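Local atomic coordinates of methyltransferase WBDD (Escherichia coli, PDB entry 4AZS), a protein that probably acts as a bifunctional kinase and methyltransferase that regulates the chain length of the O9a O antigen. Residues Asn437-Glu445 with Gln471-Ile480. Numbering follows the deposited sequence.
Sequences NWLYAVWQE and QRGATEQWII
Two helices near the end of the modelled chain pack almost at right angles, and Glu476 of 475-480 sits in the crossing against Leu439, Tyr440 and Trp443 of 437-443. The axes of the short segments 437-443 and 475-480 come within 10.1 Å, at 100°. Glu476 CB lies over one face of the Trp443 indole, 3.4 Å from the centroid of the five-membered ring, in a CH-pi contact. Glu476 CG rests against Leu439 CG at 3.6 Å. With CG between the backbone N and the carbonyl carbon (chi1 78°) and a bend at chi2, the chain turns its carboxylate to the edge of the Tyr440 ring. There Glu476 OE1 is 3.1 Å from Tyr440 CD2, near the ring plane.

Helix 397-410 packs beside the crossing: its Phe404 touches both Trp443 and Ile480. Leu439 CD1 and Ile480 CD1 meet tip to tip at 3.4 Å, a tight fit. Ile479 CD1 reaches Trp443 CH2 at 3.7 Å. Trp443 NE1 is buried here without a hydrogen-bonding partner in the model. Gln471 and Gly473, in the loop before helix 475-485, continue the contact along Tyr440. Gln471 CB lies 3.5 Å from Tyr440 OH, and Gly473 CA meets the ring edge at CE2. Trp443 also packs against Trp478 of a neighbouring subunit, with the ring planes about 55° apart.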
# COMPACT_ATOMS: atom_id res chain seq x y z
N ASN A 437 -43.88 -32.25 -55.76
CA ASN A 437 -45.15 -32.38 -56.48
C ASN A 437 -46.30 -32.37 -55.50
O ASN A 437 -47.32 -31.77 -55.76
CB ASN A 437 -45.15 -33.68 -57.26
CG ASN A 437 -44.04 -33.74 -58.25
OD1 ASN A 437 -43.39 -32.73 -58.52
ND2 ASN A 437 -43.81 -34.91 -58.82
N TRP A 438 -46.09 -33.00 -54.35
CA TRP A 438 -47.06 -33.03 -53.24
C TRP A 438 -47.39 -31.64 -52.76
O TRP A 438 -48.57 -31.23 -52.72
CB TRP A 438 -46.45 -33.87 -52.12
CG TRP A 438 -47.14 -33.81 -50.80
CD1 TRP A 438 -48.49 -33.91 -50.54
CD2 TRP A 438 -46.50 -33.72 -49.50
NE1 TRP A 438 -48.72 -33.85 -49.19
CE2 TRP A 438 -47.58 -33.74 -48.52
CE3 TRP A 438 -45.19 -33.63 -49.06
CZ2 TRP A 438 -47.34 -33.65 -47.16
CZ3 TRP A 438 -44.95 -33.54 -47.68
CH2 TRP A 438 -46.00 -33.55 -46.76
N LEU A 439 -46.35 -30.88 -52.49
CA LEU A 439 -46.51 -29.52 -52.01
C LEU A 439 -47.14 -28.65 -53.08
O LEU A 439 -48.00 -27.81 -52.77
CB LEU A 439 -45.14 -28.94 -51.60
CG LEU A 439 -44.85 -27.45 -51.87
CD1 LEU A 439 -45.62 -26.59 -50.88
CD2 LEU A 439 -43.36 -27.10 -51.78
N TYR A 440 -46.74 -28.85 -54.33
CA TYR A 440 -47.31 -28.06 -55.40
C TYR A 440 -48.80 -28.35 -55.45
O TYR A 440 -49.58 -27.44 -55.63
CB TYR A 440 -46.61 -28.30 -56.75
CG TYR A 440 -47.20 -27.51 -57.87
CD1 TYR A 440 -48.25 -28.01 -58.58
CD2 TYR A 440 -46.71 -26.25 -58.23
CE1 TYR A 440 -48.84 -27.32 -59.62
CE2 TYR A 440 -47.31 -25.53 -59.26
CZ TYR A 440 -48.37 -26.08 -59.94
OH TYR A 440 -49.03 -25.43 -60.97
N ALA A 441 -49.21 -29.60 -55.27
CA ALA A 441 -50.64 -29.91 -55.36
C ALA A 441 -51.38 -29.22 -54.26
O ALA A 441 -52.47 -28.76 -54.44
CB ALA A 441 -50.92 -31.41 -55.33
N VAL A 442 -50.77 -29.15 -53.09
CA VAL A 442 -51.48 -28.57 -51.98
C VAL A 442 -51.69 -27.11 -52.25
O VAL A 442 -52.78 -26.57 -51.97
CB VAL A 442 -50.72 -28.70 -50.65
CG1 VAL A 442 -51.44 -27.91 -49.57
CG2 VAL A 442 -50.58 -30.14 -50.25
N TRP A 443 -50.66 -26.48 -52.79
CA TRP A 443 -50.72 -25.06 -53.08
C TRP A 443 -51.73 -24.69 -54.12
O TRP A 443 -52.17 -23.58 -54.13
CB TRP A 443 -49.34 -24.49 -53.45
CG TRP A 443 -48.63 -23.99 -52.22
CD1 TRP A 443 -48.01 -24.76 -51.22
CD2 TRP A 443 -48.48 -22.60 -51.76
NE1 TRP A 443 -47.49 -23.97 -50.22
CE2 TRP A 443 -47.72 -22.66 -50.49
CE3 TRP A 443 -48.86 -21.37 -52.27
CZ2 TRP A 443 -47.40 -21.52 -49.78
CZ3 TRP A 443 -48.52 -20.23 -51.54
CH2 TRP A 443 -47.80 -20.31 -50.33
N GLN A 444 -52.14 -25.62 -54.98
CA GLN A 444 -53.16 -25.32 -55.99
C GLN A 444 -54.57 -25.42 -55.42
O GLN A 444 -55.52 -25.18 -56.13
CB GLN A 444 -53.06 -26.30 -57.15
CG GLN A 444 -51.74 -26.25 -57.87
CD GLN A 444 -51.31 -24.83 -58.13
OE1 GLN A 444 -52.04 -24.06 -58.75
NE2 GLN A 444 -50.16 -24.46 -57.60
N GLU A 445 -54.70 -25.86 -54.17
CA GLU A 445 -55.99 -26.02 -53.53
C GLU A 445 -56.50 -24.70 -52.95
O GLU A 445 -55.76 -23.97 -52.32
CB GLU A 445 -55.90 -26.98 -52.35
CG GLU A 445 -55.62 -28.41 -52.75
CD GLU A 445 -56.80 -29.11 -53.31
OE1 GLU A 445 -57.93 -28.57 -53.22
OE2 GLU A 445 -56.62 -30.26 -53.75
N GLN A 471 -44.29 -26.94 -64.34
CA GLN A 471 -45.26 -25.86 -64.23
C GLN A 471 -44.51 -24.58 -63.95
O GLN A 471 -43.32 -24.61 -63.57
CB GLN A 471 -46.30 -26.11 -63.11
CG GLN A 471 -46.85 -27.54 -62.87
CD GLN A 471 -47.60 -28.18 -64.04
OE1 GLN A 471 -48.31 -27.51 -64.80
NE2 GLN A 471 -47.45 -29.51 -64.16
N ARG A 472 -45.19 -23.46 -64.13
CA ARG A 472 -44.61 -22.15 -63.80
C ARG A 472 -44.28 -22.09 -62.30
O ARG A 472 -43.23 -21.52 -61.92
CB ARG A 472 -45.46 -20.94 -64.28
CG ARG A 472 -46.88 -21.23 -64.75
CD ARG A 472 -47.42 -20.14 -65.68
NE ARG A 472 -48.88 -20.23 -65.85
CZ ARG A 472 -49.52 -20.91 -66.81
NH1 ARG A 472 -48.86 -21.60 -67.73
NH2 ARG A 472 -50.85 -20.91 -66.85
N GLY A 473 -45.13 -22.72 -61.49
CA GLY A 473 -44.92 -22.86 -60.05
C GLY A 473 -44.96 -21.48 -59.43
O GLY A 473 -46.02 -20.98 -59.06
N ALA A 474 -43.79 -20.88 -59.21
CA ALA A 474 -42.60 -21.59 -58.78
C ALA A 474 -42.47 -21.13 -57.32
O ALA A 474 -41.46 -21.35 -56.65
CB ALA A 474 -41.39 -21.14 -59.59
N THR A 475 -43.55 -20.51 -56.85
CA THR A 475 -43.46 -19.59 -55.76
C THR A 475 -43.57 -20.38 -54.50
O THR A 475 -42.84 -20.11 -53.55
CB THR A 475 -44.54 -18.47 -55.82
OG1 THR A 475 -45.64 -18.78 -54.96
CG2 THR A 475 -45.05 -18.24 -57.26
N GLU A 476 -44.44 -21.39 -54.48
CA GLU A 476 -44.61 -22.19 -53.27
C GLU A 476 -43.22 -22.55 -52.74
O GLU A 476 -42.98 -22.50 -51.55
CB GLU A 476 -45.52 -23.43 -53.47
CG GLU A 476 -44.89 -24.65 -54.16
CD GLU A 476 -44.52 -24.39 -55.61
OE1 GLU A 476 -45.43 -24.06 -56.40
OE2 GLU A 476 -43.31 -24.50 -55.96
N GLN A 477 -42.31 -22.86 -53.66
CA GLN A 477 -40.95 -23.23 -53.32
C GLN A 477 -40.22 -22.09 -52.61
O GLN A 477 -39.59 -22.29 -51.56
CB GLN A 477 -40.18 -23.69 -54.58
CG GLN A 477 -40.26 -25.19 -54.86
CD GLN A 477 -39.53 -26.06 -53.79
OE1 GLN A 477 -38.59 -25.61 -53.12
NE2 GLN A 477 -39.98 -27.32 -53.65
N TRP A 478 -40.35 -20.88 -53.15
CA TRP A 478 -39.60 -19.75 -52.63
C TRP A 478 -40.15 -19.22 -51.33
O TRP A 478 -39.41 -18.69 -50.51
CB TRP A 478 -39.47 -18.67 -53.70
CG TRP A 478 -38.62 -19.15 -54.85
CD1 TRP A 478 -38.93 -19.12 -56.21
CD2 TRP A 478 -37.29 -19.79 -54.78
NE1 TRP A 478 -37.92 -19.67 -56.96
CE2 TRP A 478 -36.91 -20.09 -56.16
CE3 TRP A 478 -36.41 -20.13 -53.74
CZ2 TRP A 478 -35.69 -20.70 -56.47
CZ3 TRP A 478 -35.19 -20.75 -54.07
CH2 TRP A 478 -34.84 -21.02 -55.39
N ILE A 479 -41.44 -19.39 -51.12
CA ILE A 479 -42.09 -18.90 -49.92
C ILE A 479 -41.75 -19.75 -48.70
O ILE A 479 -41.55 -19.22 -47.60
CB ILE A 479 -43.61 -18.88 -50.10
CG1 ILE A 479 -43.98 -17.82 -51.15
CG2 ILE A 479 -44.30 -18.63 -48.77
CD1 ILE A 479 -45.28 -18.11 -51.84
N ILE A 480 -41.68 -21.05 -48.90
CA ILE A 480 -41.29 -21.97 -47.84
C ILE A 480 -39.79 -21.91 -47.60
O ILE A 480 -39.35 -22.00 -46.47
CB ILE A 480 -41.77 -23.39 -48.15
CG1 ILE A 480 -43.29 -23.47 -47.93
CG2 ILE A 480 -41.10 -24.42 -47.27
CD1 ILE A 480 -43.95 -24.44 -48.87